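Local coordinates for putative antitoxin HigA3 (Mycobacterium tuberculosis H37Rv, PDB 6LTZ), which is the putative antitoxin of a type II toxin-antitoxin system and binds DNA, probably through its helix-turn-helix domain, its cognate toxin probably being HigB3, at residues A51-V56 / A65-L70. Residues are numbered along the deposited sequence; the frame is centred on the assembly and turned at random.
Sequences ARQADV and ARVSKL
Val67 lies against the first turn of helix 53-60, its two methyl groups facing different partners. Its CG1, set anti to the backbone N (chi1 172°), packs on the Gln53 backbone O at 4.0 Å and on the Gln53 CG at 4.1 Å, as the two side chains run past one another in opposing senses. Its CG2 turns to the buried Val56, whose CG1 is a looser 4.5 Å away, an apolar pair. Tyr86 of helix 80-89 and Leu90 continue this hydrophobic layer beyond Val56.

The Gln53 amide, on a chain that runs straight past CG, reaches Ser68 in van der Waals contact. There OE1 lies 3.9 Å from Ser68 CB and NE2 3.8 Å from Ser68 CA, so the amide rests on carbon, and its NE2 donates a hydrogen bond to Glu71 OE2, one residue past 65-70.

Within 51-56 the helix start is secured separately: the Asp55 carboxylate reaches back to the N-cap residue, where Arg52 N donates to Asp55 OD2 at 2.8 Å, nearly straight at 171°, meeting it on the anti side and 27° out of the carboxylate plane.

This is the pairing of the two helices of a Cro/C1-type helix-turn-helix, the second probably the recognition helix, as in this family. The chemistry implies a loose, mostly van der Waals contact whose valines also pack on the rest of the domain, with the Gln53 amide tied through Glu71 to the helix that carries Val67.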
ATOM      1  N   ALA A  51      16.065  14.685   5.537  1.00 23.62           N
ATOM      2  CA  ALA A  51      15.732  13.893   6.713  1.00 22.74           C
ATOM      3  C   ALA A  51      16.609  12.652   6.781  1.00 23.60           C
ATOM      4  O   ALA A  51      16.787  11.952   5.781  1.00 26.43           O
ATOM      5  CB  ALA A  51      14.254  13.503   6.704  1.00 20.43           C
ATOM      6  N   ARG A  52      17.163  12.396   7.962  1.00 22.62           N
ATOM      7  CA  ARG A  52      17.924  11.181   8.216  1.00 19.99           C
ATOM      8  C   ARG A  52      17.011  10.158   8.868  1.00 23.88           C
ATOM      9  O   ARG A  52      15.872  10.476   9.207  1.00 25.59           O
ATOM     10  CB  ARG A  52      19.127  11.477   9.113  1.00 22.19           C
ATOM     11  CG  ARG A  52      19.938  12.678   8.663  1.00 23.70           C
ATOM     12  CD  ARG A  52      20.713  12.373   7.395  1.00 36.56           C
ATOM     13  NE  ARG A  52      21.737  11.359   7.624  1.00 48.23           N
ATOM     14  CZ  ARG A  52      22.964  11.625   8.060  1.00 44.21           C
ATOM     15  NH1 ARG A  52      23.319  12.877   8.319  1.00 40.05           N
ATOM     16  NH2 ARG A  52      23.832  10.641   8.242  1.00 41.83           N
ATOM     17  N   GLN A  53      17.511   8.943   9.067  1.00 23.02           N
ATOM     18  CA  GLN A  53      16.685   7.856   9.584  1.00 24.22           C
ATOM     19  C   GLN A  53      16.119   8.145  10.962  1.00 26.90           C
ATOM     20  O   GLN A  53      14.962   7.833  11.234  1.00 25.50           O
ATOM     21  CB  GLN A  53      17.477   6.550   9.624  1.00 38.93           C
ATOM     22  CG  GLN A  53      17.492   5.801   8.306  1.00 34.42           C
ATOM     23  CD  GLN A  53      17.999   4.381   8.460  1.00 44.28           C
ATOM     24  OE1 GLN A  53      18.461   3.988   9.533  1.00 42.51           O
ATOM     25  NE2 GLN A  53      17.912   3.601   7.389  1.00 43.67           N
ATOM     26  N   ALA A  54      16.931   8.738  11.832  1.00 24.11           N
ATOM     27  CA  ALA A  54      16.472   9.090  13.169  1.00 29.03           C
ATOM     28  C   ALA A  54      15.439  10.217  13.128  1.00 23.10           C
ATOM     29  O   ALA A  54      14.570  10.291  13.991  1.00 24.23           O
ATOM     30  CB  ALA A  54      17.650   9.481  14.051  1.00 28.06           C
ATOM     31  N   ASP A  55      15.540  11.102  12.140  1.00 23.44           N
ATOM     32  CA  ASP A  55      14.538  12.159  11.984  1.00 29.19           C
ATOM     33  C   ASP A  55      13.176  11.545  11.674  1.00 23.49           C
ATOM     34  O   ASP A  55      12.174  11.884  12.308  1.00 24.09           O
ATOM     35  CB  ASP A  55      14.939  13.137  10.878  1.00 20.65           C
ATOM     36  CG  ASP A  55      16.239  13.859  11.180  1.00 23.16           C
ATOM     37  OD1 ASP A  55      16.499  14.161  12.367  1.00 24.75           O
ATOM     38  OD2 ASP A  55      17.004  14.116  10.227  1.00 22.22           O
ATOM     39  N   VAL A  56      13.154  10.634  10.706  1.00 26.02           N
ATOM     40  CA  VAL A  56      11.925   9.944  10.313  1.00 22.61           C
ATOM     41  C   VAL A  56      11.366   9.090  11.449  1.00 26.78           C
ATOM     42  O   VAL A  56      10.156   9.082  11.687  1.00 27.67           O
ATOM     43  CB  VAL A  56      12.147   9.056   9.074  1.00 29.32           C
ATOM     44  CG1 VAL A  56      10.868   8.291   8.724  1.00 29.98           C
ATOM     45  CG2 VAL A  56      12.590   9.905   7.895  1.00 29.74           C
ATOM     46  N   ALA A  65      15.275   1.133  14.344  1.00 45.07           N
ATOM     47  CA  ALA A  65      15.375  -0.222  13.827  1.00 47.92           C
ATOM     48  C   ALA A  65      14.265  -0.477  12.816  1.00 47.85           C
ATOM     49  O   ALA A  65      14.523  -0.921  11.695  1.00 49.24           O
ATOM     50  CB  ALA A  65      15.314  -1.233  14.960  1.00 46.61           C
ATOM     51  N   ARG A  66      13.032  -0.172  13.213  1.00 48.43           N
ATOM     52  CA  ARG A  66      11.883  -0.325  12.330  1.00 46.86           C
ATOM     53  C   ARG A  66      12.072   0.463  11.037  1.00 40.45           C
ATOM     54  O   ARG A  66      11.791  -0.042   9.952  1.00 44.85           O
ATOM     55  CB  ARG A  66      10.599   0.116  13.035  1.00 48.83           C
ATOM     56  CG  ARG A  66       9.424   0.324  12.095  1.00 62.59           C
ATOM     57  CD  ARG A  66       8.501  -0.889  12.087  1.00 68.47           C
ATOM     58  NE  ARG A  66       7.689  -0.967  13.299  1.00 80.00           N
ATOM     59  CZ  ARG A  66       6.605  -0.230  13.528  1.00 84.85           C
ATOM     60  NH1 ARG A  66       6.188   0.649  12.624  1.00 71.28           N
ATOM     61  NH2 ARG A  66       5.932  -0.374  14.663  1.00 83.50           N
ATOM     62  N   VAL A  67      12.564   1.695  11.152  1.00 40.31           N
ATOM     63  CA  VAL A  67      12.795   2.526   9.973  1.00 34.85           C
ATOM     64  C   VAL A  67      13.887   1.909   9.110  1.00 34.88           C
ATOM     65  O   VAL A  67      13.808   1.919   7.881  1.00 32.23           O
ATOM     66  CB  VAL A  67      13.189   3.975  10.352  1.00 28.79           C
ATOM     67  CG1 VAL A  67      13.607   4.756   9.115  1.00 30.60           C
ATOM     68  CG2 VAL A  67      12.036   4.671  11.052  1.00 31.72           C
ATOM     69  N   SER A  68      14.903   1.365   9.768  1.00 43.97           N
ATOM     70  CA  SER A  68      16.004   0.725   9.067  1.00 40.88           C
ATOM     71  C   SER A  68      15.496  -0.485   8.291  1.00 37.57           C
ATOM     72  O   SER A  68      15.823  -0.661   7.118  1.00 40.52           O
ATOM     73  CB  SER A  68      17.100   0.316  10.049  1.00 46.85           C
ATOM     74  OG  SER A  68      18.169  -0.324   9.377  1.00 60.88           O
ATOM     75  N   LYS A  69      14.679  -1.306   8.942  1.00 46.56           N
ATOM     76  CA  LYS A  69      14.111  -2.475   8.278  1.00 50.87           C
ATOM     77  C   LYS A  69      13.181  -2.070   7.140  1.00 42.99           C
ATOM     78  O   LYS A  69      13.089  -2.767   6.134  1.00 54.43           O
ATOM     79  CB  LYS A  69      13.362  -3.359   9.274  1.00 56.14           C
ATOM     80  CG  LYS A  69      14.186  -3.790  10.480  1.00 69.37           C
ATOM     81  CD  LYS A  69      13.329  -4.496  11.526  1.00 77.79           C
ATOM     82  CE  LYS A  69      11.846  -4.183  11.348  1.00 82.10           C
ATOM     83  NZ  LYS A  69      11.079  -4.300  12.620  1.00 85.81           N
ATOM     84  N   LEU A  70      12.503  -0.938   7.300  1.00 41.70           N
ATOM     85  CA  LEU A  70      11.638  -0.408   6.252  1.00 39.39           C
ATOM     86  C   LEU A  70      12.420  -0.086   4.986  1.00 52.62           C
ATOM     87  O   LEU A  70      11.991  -0.402   3.875  1.00 47.97           O
ATOM     88  CB  LEU A  70      10.921   0.858   6.732  1.00 46.37           C
ATOM     89  CG  LEU A  70       9.528   0.729   7.336  1.00 44.05           C
ATOM     90  CD1 LEU A  70       8.920   2.111   7.532  1.00 38.49           C
ATOM     91  CD2 LEU A  70       8.654  -0.119   6.438  1.00 41.48           C
TER